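PDB 7LR8: glycosyl hydrolase from Streptomyces cattleya, which probably hydrolyses the beta-1,4 bond of the Man-GlcNAc disaccharide derived from the N-glycan core, as a family GH5 glycoside hydrolase. Local coordinates for residues P14-N19 / R345-T350; W59-P64 / L68-A73; E384-L389 / A394-V399; H99-D104 / E318-L323. The protein carries 1 engineered substitution. All blocks are in the same frame, centred on the assembly; numbering follows the deposited sequence.

Interaction 1. Residues P14-N19 / R345-T350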
# COMPACT_ATOMS: atom_id res chain seq x y z
N PRO B 14 -16.87 -14.42 -31.51
CA PRO B 14 -16.43 -13.45 -30.50
C PRO B 14 -17.38 -13.38 -29.31
O PRO B 14 -18.61 -13.46 -29.46
CB PRO B 14 -16.42 -12.13 -31.27
CG PRO B 14 -17.46 -12.31 -32.28
CD PRO B 14 -17.30 -13.74 -32.74
N ARG B 15 -16.80 -13.23 -28.13
CA ARG B 15 -17.52 -13.05 -26.88
C ARG B 15 -17.57 -11.57 -26.51
O ARG B 15 -16.76 -10.76 -26.97
CB ARG B 15 -16.86 -13.86 -25.76
CG ARG B 15 -16.59 -15.30 -26.19
CD ARG B 15 -16.28 -16.16 -25.01
NE ARG B 15 -17.16 -15.82 -23.91
CZ ARG B 15 -17.38 -16.61 -22.86
NH1 ARG B 15 -16.76 -17.79 -22.77
NH2 ARG B 15 -18.20 -16.21 -21.90
N PHE B 16 -18.55 -11.23 -25.67
CA PHE B 16 -18.79 -9.85 -25.28
C PHE B 16 -18.89 -9.76 -23.76
O PHE B 16 -19.61 -10.54 -23.14
CB PHE B 16 -20.07 -9.33 -25.95
CG PHE B 16 -20.01 -9.34 -27.46
CD1 PHE B 16 -19.43 -8.29 -28.14
CD2 PHE B 16 -20.51 -10.41 -28.19
CE1 PHE B 16 -19.36 -8.29 -29.53
CE2 PHE B 16 -20.44 -10.42 -29.57
CZ PHE B 16 -19.86 -9.35 -30.24
N GLY B 17 -18.16 -8.82 -23.17
CA GLY B 17 -18.14 -8.72 -21.73
C GLY B 17 -17.71 -7.35 -21.28
O GLY B 17 -17.55 -6.43 -22.09
N VAL B 18 -17.56 -7.21 -19.96
CA VAL B 18 -17.15 -5.93 -19.38
C VAL B 18 -16.09 -6.17 -18.32
O VAL B 18 -16.05 -7.23 -17.68
CB VAL B 18 -18.32 -5.14 -18.76
CG1 VAL B 18 -19.29 -4.70 -19.84
CG2 VAL B 18 -19.05 -5.97 -17.71
N ASN B 19 -15.23 -5.18 -18.15
CA ASN B 19 -14.39 -5.08 -16.96
C ASN B 19 -15.23 -4.57 -15.81
O ASN B 19 -15.80 -3.48 -15.90
CB ASN B 19 -13.21 -4.15 -17.24
CG ASN B 19 -12.28 -4.72 -18.27
OD1 ASN B 19 -11.42 -5.53 -17.95
ND2 ASN B 19 -12.46 -4.33 -19.53
N ARG B 345 -27.07 -7.07 -32.20
CA ARG B 345 -26.96 -7.17 -33.65
C ARG B 345 -26.09 -8.35 -34.05
O ARG B 345 -26.47 -9.15 -34.91
CB ARG B 345 -26.40 -5.86 -34.21
CG ARG B 345 -26.32 -5.75 -35.72
CD ARG B 345 -25.47 -4.53 -36.11
NE ARG B 345 -25.73 -3.39 -35.23
CZ ARG B 345 -24.81 -2.54 -34.80
NH1 ARG B 345 -23.54 -2.70 -35.16
NH2 ARG B 345 -25.14 -1.54 -33.99
N TRP B 346 -24.93 -8.48 -33.41
CA TRP B 346 -24.06 -9.61 -33.73
C TRP B 346 -24.73 -10.94 -33.39
O TRP B 346 -24.70 -11.88 -34.19
CB TRP B 346 -22.71 -9.49 -33.00
CG TRP B 346 -21.81 -10.59 -33.47
CD1 TRP B 346 -20.89 -10.53 -34.48
CD2 TRP B 346 -21.80 -11.95 -32.99
NE1 TRP B 346 -20.29 -11.77 -34.64
CE2 TRP B 346 -20.84 -12.65 -33.74
CE3 TRP B 346 -22.50 -12.63 -31.99
CZ2 TRP B 346 -20.56 -14.00 -33.52
CZ3 TRP B 346 -22.23 -13.97 -31.78
CH2 TRP B 346 -21.26 -14.63 -32.54
N ARG B 347 -25.33 -11.04 -32.20
CA ARG B 347 -25.98 -12.30 -31.82
C ARG B 347 -27.16 -12.64 -32.73
O ARG B 347 -27.47 -13.82 -32.93
CB ARG B 347 -26.45 -12.26 -30.36
CG ARG B 347 -25.34 -12.05 -29.32
CD ARG B 347 -25.80 -12.47 -27.92
NE ARG B 347 -24.90 -12.03 -26.86
CZ ARG B 347 -23.70 -12.56 -26.62
NH1 ARG B 347 -23.25 -13.55 -27.38
NH2 ARG B 347 -22.94 -12.10 -25.62
N THR B 348 -27.82 -11.62 -33.28
CA THR B 348 -28.97 -11.88 -34.15
C THR B 348 -28.54 -12.28 -35.55
O THR B 348 -29.10 -13.22 -36.13
CB THR B 348 -29.87 -10.64 -34.21
OG1 THR B 348 -30.33 -10.31 -32.89
CG2 THR B 348 -31.08 -10.89 -35.12
N GLU B 349 -27.54 -11.60 -36.11
CA GLU B 349 -27.16 -11.83 -37.49
C GLU B 349 -26.00 -12.80 -37.66
O GLU B 349 -25.82 -13.33 -38.77
CB GLU B 349 -26.82 -10.49 -38.17
CG GLU B 349 -27.95 -9.46 -38.11
CD GLU B 349 -29.18 -9.84 -38.93
OE1 GLU B 349 -30.14 -9.04 -38.97
OE2 GLU B 349 -29.20 -10.93 -39.56
N THR B 350 -25.25 -13.08 -36.59
CA THR B 350 -24.02 -13.88 -36.56
C THR B 350 -23.26 -13.82 -37.89
O THR B 350 -23.13 -14.84 -38.57
CB THR B 350 -24.34 -15.34 -36.21
OG1 THR B 350 -25.37 -15.84 -37.07
CG2 THR B 350 -24.80 -15.46 -34.76
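Pro14 lays its pyrrolidine ring against one face of the Trp346 indole, and this is the tight part of the contact: Pro14 CD comes within 3.4 Å of Trp346 CZ2, while Pro14 CG rides 3.4 Å above the indole plane, displaced toward the rim. Phe16 meets the indole obliquely further along, CE2 and CZ lying near Trp346 CG, CD2 and CE3. Its CE2 lies 3.9 Å from Trp346 CE3, and the Phe16 ring and the five-membered ring of Trp346 are inclined at 57°, so the pair is neither stacked nor edge-to-face. Trp346 can meet both residues because its CG stands anti to the backbone N (chi1 -174°), which carries the indole off the helix toward the strand. In fold terms, the end of helix 334-349 packs here on the start of strand 15-19, the first strand of the parallel (beta/alpha)8 barrel expected of a GH5 enzyme, and Leu293 of helix 281-293 touches Pro14, Phe16 and Trp346. Without the indole, as with an alanine here, Pro14 and the Phe16 edge would probably lose their shared apolar surface, opening a gap between helix and strand. The contact is looser at the exposed Arg347, whose extended chain brings NH2 to 3.9 Å from Phe16 CD2, near the plane of that ring. Guanidinium and ring planes stand 88° apart, and the charge of Arg347 is taken by a salt bridge to Asp51.

Interaction 2. Residues W59-P64 / L68-A73; sequences WPVFQP and LIRPRA. With SO4 (sulfate ion), chain K.
Phe62 and Arg70 join the two segments through the backbone, Arg70 N giving a hydrogen bond of 3.0 Å to Phe62 O with an N-H...O angle of 167°. The motif is a tight helix-loop-helix turn: helix 59-62 ends, the chain reverses, and Arg70 sits at the N-cap position of helix 71-86. A second bond reaches the last turn of the first helix, Arg70 NH1 meeting Val61 O at 3.0 Å; the oxygen lies close to the guanidinium plane, whereas the nitrogen stands well above the plane of the carbonyl. The bend of the Arg70 chain at chi3 (50°) folds the guanidinium back to this carbonyl, with its CD and CG against the Pro64 ring. In the first turn of the second helix, Ala73 CB is centred over a face of the Phe62 ring, 3.5 Å from its centroid and 9° off the normal, a clear CH-pi contact. Where the connecting loop begins and ends, Gln63 CA makes a CA-H...O contact of 3.3 Å with Leu68 O.

Further out, Arg70 NE forms a salt bridge with Asp32 of the second subunit, so the same guanidinium ties the turn to the dimer partner. Trp30 meets the Phe62 ring edge-to-face. Arg72 also reaches the second subunit, NH1 bonding to its Leu31 O, while NE and NH2 hold a sulfate, probably from the crystallisation liquor. Gln63 is fixed in turn by Trp59, whose NE1 donates a 2.7 Å hydrogen bond to Gln63 OE1, the oxygen lying in the indole plane.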
# COMPACT_ATOMS: atom_id res chain seq x y z
N TRP B 59 -4.35 -6.97 -4.81
CA TRP B 59 -3.29 -7.85 -4.33
C TRP B 59 -2.91 -7.61 -2.87
O TRP B 59 -2.90 -8.59 -2.10
CB TRP B 59 -2.09 -7.72 -5.28
CG TRP B 59 -0.89 -8.59 -4.95
CD1 TRP B 59 -0.90 -9.82 -4.31
CD2 TRP B 59 0.47 -8.32 -5.28
NE1 TRP B 59 0.39 -10.30 -4.21
CE2 TRP B 59 1.25 -9.40 -4.78
CE3 TRP B 59 1.12 -7.26 -5.92
CZ2 TRP B 59 2.63 -9.45 -4.94
CZ3 TRP B 59 2.50 -7.32 -6.07
CH2 TRP B 59 3.24 -8.40 -5.57
N PRO B 60 -2.63 -6.38 -2.40
CA PRO B 60 -2.28 -6.22 -0.98
C PRO B 60 -3.40 -6.60 -0.03
O PRO B 60 -3.13 -6.96 1.13
CB PRO B 60 -1.93 -4.73 -0.84
CG PRO B 60 -1.76 -4.22 -2.25
CD PRO B 60 -2.66 -5.07 -3.09
N VAL B 61 -4.66 -6.51 -0.46
CA VAL B 61 -5.76 -6.95 0.40
C VAL B 61 -5.84 -8.47 0.43
O VAL B 61 -6.13 -9.06 1.48
CB VAL B 61 -7.07 -6.31 -0.08
CG1 VAL B 61 -8.27 -6.89 0.69
CG2 VAL B 61 -7.00 -4.81 0.09
N PHE B 62 -5.54 -9.13 -0.69
CA PHE B 62 -5.59 -10.59 -0.72
C PHE B 62 -4.35 -11.22 -0.09
O PHE B 62 -4.45 -12.29 0.51
CB PHE B 62 -5.75 -11.07 -2.17
CG PHE B 62 -7.16 -11.06 -2.66
CD1 PHE B 62 -7.90 -9.88 -2.68
CD2 PHE B 62 -7.76 -12.23 -3.10
CE1 PHE B 62 -9.22 -9.89 -3.15
CE2 PHE B 62 -9.06 -12.23 -3.57
CZ PHE B 62 -9.79 -11.06 -3.58
N GLN B 63 -3.19 -10.58 -0.20
CA GLN B 63 -1.93 -11.13 0.28
C GLN B 63 -1.19 -10.06 1.09
O GLN B 63 -0.17 -9.53 0.64
CB GLN B 63 -1.08 -11.64 -0.88
CG GLN B 63 0.11 -12.52 -0.46
CD GLN B 63 0.84 -13.12 -1.65
OE1 GLN B 63 0.75 -12.61 -2.77
NE2 GLN B 63 1.57 -14.20 -1.42
N PRO B 64 -1.69 -9.73 2.28
CA PRO B 64 -1.12 -8.59 3.03
C PRO B 64 0.25 -8.87 3.59
O PRO B 64 0.95 -7.91 3.96
CB PRO B 64 -2.14 -8.37 4.16
CG PRO B 64 -2.75 -9.76 4.35
CD PRO B 64 -2.88 -10.28 2.94
N LEU B 68 0.73 -14.88 3.92
CA LEU B 68 -0.67 -14.91 4.31
C LEU B 68 -1.51 -14.52 3.10
O LEU B 68 -1.58 -13.35 2.74
CB LEU B 68 -0.95 -13.98 5.49
CG LEU B 68 -2.43 -13.77 5.83
CD1 LEU B 68 -3.13 -15.09 6.10
CD2 LEU B 68 -2.58 -12.85 7.01
N ILE B 69 -2.13 -15.53 2.47
CA ILE B 69 -3.16 -15.32 1.47
C ILE B 69 -4.49 -15.54 2.19
O ILE B 69 -4.79 -16.66 2.63
CB ILE B 69 -2.99 -16.29 0.28
CG1 ILE B 69 -1.63 -16.07 -0.36
CG2 ILE B 69 -4.12 -16.08 -0.74
CD1 ILE B 69 -1.21 -17.21 -1.28
N ARG B 70 -5.25 -14.47 2.33
CA ARG B 70 -6.39 -14.49 3.23
C ARG B 70 -7.48 -15.42 2.73
O ARG B 70 -8.02 -15.19 1.63
CB ARG B 70 -6.92 -13.08 3.39
CG ARG B 70 -6.01 -12.18 4.25
CD ARG B 70 -6.56 -10.76 4.31
NE ARG B 70 -7.98 -10.76 4.68
CZ ARG B 70 -8.97 -10.31 3.91
NH1 ARG B 70 -8.74 -9.80 2.71
NH2 ARG B 70 -10.22 -10.38 4.37
N PRO B 71 -7.84 -16.46 3.49
CA PRO B 71 -8.94 -17.35 3.08
C PRO B 71 -10.24 -16.61 2.79
O PRO B 71 -10.97 -17.01 1.88
CB PRO B 71 -9.06 -18.30 4.27
CG PRO B 71 -7.67 -18.35 4.87
CD PRO B 71 -7.17 -16.91 4.72
N ARG B 72 -10.55 -15.55 3.54
CA ARG B 72 -11.82 -14.85 3.34
C ARG B 72 -11.86 -14.12 2.01
O ARG B 72 -12.91 -14.04 1.36
CB ARG B 72 -12.05 -13.86 4.49
CG ARG B 72 -13.40 -13.13 4.42
CD ARG B 72 -13.39 -11.94 5.39
NE ARG B 72 -14.73 -11.43 5.65
CZ ARG B 72 -14.98 -10.30 6.31
NH1 ARG B 72 -13.98 -9.57 6.79
NH2 ARG B 72 -16.23 -9.92 6.50
N ALA B 73 -10.73 -13.54 1.59
CA ALA B 73 -10.67 -12.88 0.30
C ALA B 73 -10.89 -13.87 -0.83
O ALA B 73 -11.61 -13.59 -1.80
CB ALA B 73 -9.33 -12.16 0.14
S SO4 K . -17.83 -12.12 4.09
O1 SO4 K . -16.65 -12.94 4.36
O2 SO4 K . -18.99 -12.98 3.96
O3 SO4 K . -18.03 -11.18 5.20
O4 SO4 K . -17.64 -11.37 2.85

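Interaction 3. Residues E384-L389 / A394-V399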
# COMPACT_ATOMS: atom_id res chain seq x y z
N GLU B 384 0.45 4.75 -39.45
CA GLU B 384 -0.22 5.58 -40.45
C GLU B 384 -0.49 4.81 -41.73
O GLU B 384 -1.53 5.00 -42.37
CB GLU B 384 0.61 6.84 -40.73
CG GLU B 384 0.96 7.60 -39.46
CD GLU B 384 1.14 9.09 -39.67
OE1 GLU B 384 1.57 9.50 -40.77
OE2 GLU B 384 0.87 9.86 -38.72
N ALA B 385 0.43 3.92 -42.13
CA ALA B 385 0.16 3.10 -43.31
C ALA B 385 -1.02 2.16 -43.07
O ALA B 385 -1.82 1.92 -43.98
CB ALA B 385 1.40 2.30 -43.71
N PHE B 386 -1.15 1.62 -41.85
CA PHE B 386 -2.28 0.75 -41.56
C PHE B 386 -3.59 1.51 -41.64
O PHE B 386 -4.59 1.01 -42.18
CB PHE B 386 -2.13 0.11 -40.17
CG PHE B 386 -3.22 -0.89 -39.84
CD1 PHE B 386 -4.44 -0.47 -39.32
CD2 PHE B 386 -3.01 -2.25 -40.02
CE1 PHE B 386 -5.45 -1.39 -39.01
CE2 PHE B 386 -4.00 -3.19 -39.72
CZ PHE B 386 -5.22 -2.75 -39.22
N MET B 387 -3.61 2.73 -41.10
CA MET B 387 -4.83 3.52 -41.13
C MET B 387 -5.19 3.96 -42.54
O MET B 387 -6.38 4.07 -42.86
CB MET B 387 -4.69 4.74 -40.22
CG MET B 387 -4.59 4.36 -38.74
SD MET B 387 -5.93 3.27 -38.22
CE MET B 387 -5.44 2.93 -36.51
N ARG B 388 -4.19 4.20 -43.40
CA ARG B 388 -4.51 4.58 -44.77
C ARG B 388 -5.07 3.39 -45.55
O ARG B 388 -6.06 3.53 -46.27
CB ARG B 388 -3.27 5.15 -45.47
N LEU B 389 -4.46 2.21 -45.39
CA LEU B 389 -5.03 1.01 -46.00
C LEU B 389 -6.44 0.77 -45.49
O LEU B 389 -7.32 0.35 -46.25
CB LEU B 389 -4.14 -0.20 -45.70
CG LEU B 389 -2.83 -0.32 -46.46
CD1 LEU B 389 -1.96 -1.38 -45.80
CD2 LEU B 389 -3.09 -0.65 -47.92
N ALA B 394 -9.01 -1.66 -47.70
CA ALA B 394 -8.20 -2.84 -47.93
C ALA B 394 -8.27 -3.86 -46.80
O ALA B 394 -7.75 -4.97 -46.97
CB ALA B 394 -6.74 -2.44 -48.15
N ARG B 395 -8.87 -3.53 -45.66
CA ARG B 395 -8.99 -4.43 -44.53
C ARG B 395 -7.66 -5.11 -44.20
O ARG B 395 -7.55 -6.34 -44.24
CB ARG B 395 -10.08 -5.47 -44.78
CG ARG B 395 -11.43 -4.87 -45.24
CD ARG B 395 -12.56 -5.94 -45.34
NE ARG B 395 -12.65 -6.70 -44.10
CZ ARG B 395 -12.26 -7.97 -43.96
NH1 ARG B 395 -11.79 -8.63 -45.00
NH2 ARG B 395 -12.35 -8.56 -42.77
N PRO B 396 -6.62 -4.34 -43.88
CA PRO B 396 -5.28 -4.92 -43.73
C PRO B 396 -5.15 -5.77 -42.48
O PRO B 396 -5.75 -5.49 -41.44
CB PRO B 396 -4.37 -3.70 -43.66
CG PRO B 396 -5.24 -2.63 -43.04
CD PRO B 396 -6.63 -2.88 -43.64
N THR B 397 -4.34 -6.83 -42.59
CA THR B 397 -3.69 -7.44 -41.44
C THR B 397 -2.23 -6.99 -41.44
O THR B 397 -1.85 -6.09 -42.19
CB THR B 397 -3.82 -8.97 -41.44
OG1 THR B 397 -3.32 -9.49 -40.19
CG2 THR B 397 -3.05 -9.60 -42.59
N THR B 398 -1.41 -7.60 -40.59
CA THR B 398 0.02 -7.28 -40.53
C THR B 398 0.84 -8.56 -40.64
O THR B 398 0.36 -9.67 -40.36
CB THR B 398 0.40 -6.52 -39.24
OG1 THR B 398 0.21 -7.34 -38.08
CG2 THR B 398 -0.44 -5.26 -39.10
N VAL B 399 2.09 -8.39 -41.06
CA VAL B 399 3.04 -9.50 -41.17
C VAL B 399 4.43 -8.96 -40.83
O VAL B 399 4.78 -7.84 -41.21
CB VAL B 399 3.00 -10.15 -42.57
CG1 VAL B 399 3.46 -9.17 -43.65
CG2 VAL B 399 3.86 -11.42 -42.60
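Leu389 and Ala394 bring the backbones within hydrogen-bonding distance in the last turn of the helix, Ala394 N donating to Leu389 O over 3.0 Å with an N-H...O angle of 153°. This is the helix-to-strand passage of a beta-alpha-beta unit, in which helix 381-391 follows strand 358-362 and leads into strand 397-400; the two strands are parallel neighbours in a three-stranded sheet outside the barrel. Pro396 wedges between Phe386 and Leu389. Its CG lies over one face of the Phe386 ring, displaced toward the rim, 3.8 Å from the ring centroid and 18° off the normal, which makes it a CH-pi contact. The same CG is 3.8 Å from Leu389 CB, so one proline carbon fills the groove between two side chains a helical turn apart. With CG anti to the backbone N (chi1 -176°), Phe386 swings its ring out toward the strand. Thr398 adds its methyl group, approaching the ring obliquely, while its hydroxyl bonds to the main-chain oxygen of Glu251. Nearer the helix end, Ala394 CB packs against Leu389 CD2. The carbonyl of Pro396 is held by Arg356 NH1, and its O stands 3.4 Å from Phe386 CE2.

Interaction 4. Residues H99-D104 / E318-L323. With BMA (beta-D-mannopyranose), chain D; NAG (2-acetamido-2-deoxy-beta-D-glucopyranose), chain C.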
# COMPACT_ATOMS: atom_id res chain seq x y z
N HIS B 99 -1.52 -2.35 -10.64
CA HIS B 99 -2.00 -1.06 -11.13
C HIS B 99 -3.48 -1.09 -11.48
O HIS B 99 -3.95 -2.00 -12.18
CB HIS B 99 -1.22 -0.63 -12.36
CG HIS B 99 -1.55 0.76 -12.78
ND1 HIS B 99 -0.99 1.86 -12.16
CD2 HIS B 99 -2.43 1.25 -13.69
CE1 HIS B 99 -1.48 2.96 -12.70
NE2 HIS B 99 -2.36 2.62 -13.63
N LEU B 100 -4.21 -0.08 -11.02
CA LEU B 100 -5.60 0.12 -11.43
C LEU B 100 -5.91 1.60 -11.50
O LEU B 100 -5.89 2.28 -10.47
CB LEU B 100 -6.57 -0.58 -10.47
CG LEU B 100 -6.70 -2.10 -10.55
CD1 LEU B 100 -7.46 -2.64 -9.34
CD2 LEU B 100 -7.40 -2.50 -11.85
N SER B 101 -6.22 2.10 -12.71
CA SER B 101 -6.83 3.42 -12.91
C SER B 101 -6.03 4.54 -12.25
O SER B 101 -6.59 5.43 -11.61
CB SER B 101 -8.27 3.42 -12.39
OG SER B 101 -9.00 2.31 -12.89
N SER B 102 -4.70 4.50 -12.43
CA SER B 102 -3.68 5.48 -12.04
C SER B 102 -3.09 5.20 -10.66
O SER B 102 -2.09 5.82 -10.30
CB SER B 102 -4.16 6.94 -12.08
OG SER B 102 -4.92 7.26 -10.92
N PHE B 103 -3.67 4.29 -9.88
CA PHE B 103 -3.17 3.91 -8.56
C PHE B 103 -2.38 2.60 -8.61
O PHE B 103 -2.81 1.62 -9.22
CB PHE B 103 -4.33 3.75 -7.57
CG PHE B 103 -5.13 4.99 -7.38
CD1 PHE B 103 -4.70 5.97 -6.49
CD2 PHE B 103 -6.32 5.20 -8.10
CE1 PHE B 103 -5.44 7.14 -6.32
CE2 PHE B 103 -7.06 6.35 -7.92
CZ PHE B 103 -6.62 7.32 -7.03
N ASP B 104 -1.25 2.59 -7.90
CA ASP B 104 -0.47 1.38 -7.66
C ASP B 104 -0.81 0.83 -6.28
O ASP B 104 -0.62 1.52 -5.27
CB ASP B 104 1.03 1.66 -7.74
CG ASP B 104 1.52 1.93 -9.15
OD1 ASP B 104 0.85 1.51 -10.13
OD2 ASP B 104 2.60 2.54 -9.26
N GLU B 318 -9.60 12.72 -14.21
CA GLU B 318 -10.99 13.03 -14.52
C GLU B 318 -11.63 11.98 -15.42
O GLU B 318 -12.77 11.56 -15.18
CB GLU B 318 -11.05 14.41 -15.19
CG GLU B 318 -12.33 14.68 -15.93
CD GLU B 318 -13.54 14.49 -15.06
OE1 GLU B 318 -13.44 14.75 -13.84
OE2 GLU B 318 -14.59 14.09 -15.60
N LEU B 319 -10.90 11.52 -16.43
CA LEU B 319 -11.46 10.58 -17.41
C LEU B 319 -11.99 9.30 -16.77
O LEU B 319 -12.94 8.71 -17.29
CB LEU B 319 -10.41 10.26 -18.48
CG LEU B 319 -9.16 9.42 -18.15
CD1 LEU B 319 -9.43 7.91 -18.30
CD2 LEU B 319 -8.02 9.84 -19.06
N GLU B 320 -11.39 8.84 -15.66
CA GLU B 320 -11.74 7.52 -15.14
C GLU B 320 -13.18 7.45 -14.65
O GLU B 320 -13.80 6.37 -14.70
CB GLU B 320 -10.81 7.14 -13.98
CG GLU B 320 -9.33 7.07 -14.34
CD GLU B 320 -8.95 5.79 -15.06
OE1 GLU B 320 -9.80 4.91 -15.23
OE2 GLU B 320 -7.77 5.68 -15.48
N TYR B 321 -13.73 8.56 -14.16
CA TYR B 321 -15.00 8.49 -13.45
C TYR B 321 -16.15 8.09 -14.37
O TYR B 321 -17.07 7.39 -13.93
CB TYR B 321 -15.32 9.83 -12.79
CG TYR B 321 -14.41 10.18 -11.64
CD1 TYR B 321 -14.56 9.57 -10.39
CD2 TYR B 321 -13.41 11.12 -11.79
CE1 TYR B 321 -13.75 9.91 -9.34
CE2 TYR B 321 -12.58 11.44 -10.76
CZ TYR B 321 -12.75 10.85 -9.53
OH TYR B 321 -11.92 11.18 -8.49
N SER B 322 -16.13 8.50 -15.63
CA SER B 322 -17.27 8.28 -16.51
C SER B 322 -16.99 7.26 -17.61
O SER B 322 -17.54 7.35 -18.71
CB SER B 322 -17.74 9.61 -17.11
OG SER B 322 -18.17 10.49 -16.09
N LEU B 323 -16.13 6.27 -17.32
CA LEU B 323 -15.86 5.19 -18.26
C LEU B 323 -16.93 4.10 -18.25
O LEU B 323 -16.86 3.17 -19.06
CB LEU B 323 -14.48 4.57 -17.97
CG LEU B 323 -13.35 5.47 -18.46
CD1 LEU B 323 -11.97 4.90 -18.17
CD2 LEU B 323 -13.51 5.74 -19.96
C1 BMA D . -6.09 0.93 -18.23
C2 BMA D . -6.86 0.08 -17.18
C3 BMA D . -7.10 0.93 -15.95
C4 BMA D . -7.66 2.36 -16.37
C5 BMA D . -8.01 2.40 -17.88
C6 BMA D . -8.45 3.77 -18.36
O2 BMA D . -6.13 -1.08 -16.80
O3 BMA D . -5.91 1.00 -15.13
O4 BMA D . -8.82 2.61 -15.61
O5 BMA D . -6.84 2.08 -18.66
O6 BMA D . -7.35 4.68 -18.13
C1 NAG C . -1.96 4.26 -18.62
C2 NAG C . -2.67 4.40 -17.27
C3 NAG C . -3.38 3.09 -16.90
C4 NAG C . -4.26 2.60 -18.05
C5 NAG C . -3.40 2.52 -19.32
C6 NAG C . -4.13 2.08 -20.56
C7 NAG C . -1.91 5.79 -15.39
C8 NAG C . -0.80 6.04 -14.40
N2 NAG C . -1.72 4.78 -16.24
O1 NAG C . -1.44 5.50 -18.98
O3 NAG C . -4.16 3.27 -15.73
O4 NAG C . -4.79 1.32 -17.69
O5 NAG C . -2.87 3.82 -19.60
O6 NAG C . -3.23 1.88 -21.64
O7 NAG C . -2.93 6.48 -15.40
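The glycan pocket is lined here by Ser101 and Glu320, which meet beside the mannose, Ser101 CB lying 3.6 Å from Glu320 OE1. Each carboxylate oxygen takes a different sugar hydroxyl: BMA O4 donates to OE1 at 2.5 Å and BMA O6 to OE2 at 2.9 Å. The fold of the Glu320 chain at chi2 (-78°) turns the carboxylate onto this edge of the ring. Ser101 answers from the other segment, its backbone N donating to BMA O3 over 2.7 Å, with OG equally close to BMA O4. That peptide is presented by a type I' beta turn, Leu100 to Phe103, which closes the two-stranded hairpin 99-100/103-104, while residues 318-323 belong to the loop after barrel strand 298-304. His99 serves the neighbouring sugar, its NE2 sharing a 2.8 Å hydrogen bond with NAG O3 near the ring plane. On its other side ND1 donates to Asp104 OD1, 2.8 Å away and 1° from the imidazole plane, which fixes the ring's rotation. A leucine in place of His99 would probably leave NAG O3 without this partner and Asp104 OD1 without its imidazole donor. The mannose is also bonded to Asn152 and Glu268.

From the N terminus, the chain enters the barrel at strand 15-19, which interaction 1 later joins to the end of helix 334-349, closing a loop of 325 intervening residues. Within that loop lie interactions 2 and 4, in series. Interaction 2 closes a short turn between helices 59-62 and 71-86, and interaction 4 spans 213 residues to bring the hairpin 99-104 to the loop 318-323 at the glycan. Both touch the second subunit, and the nearest atoms of interactions 2 and 4 are about 7 Å apart. Interaction 3 follows beyond the barrel, a local helix-strand closure in the small C-terminal sheet; its centre is about 45 Å from that of interaction 2. None of the loops cross.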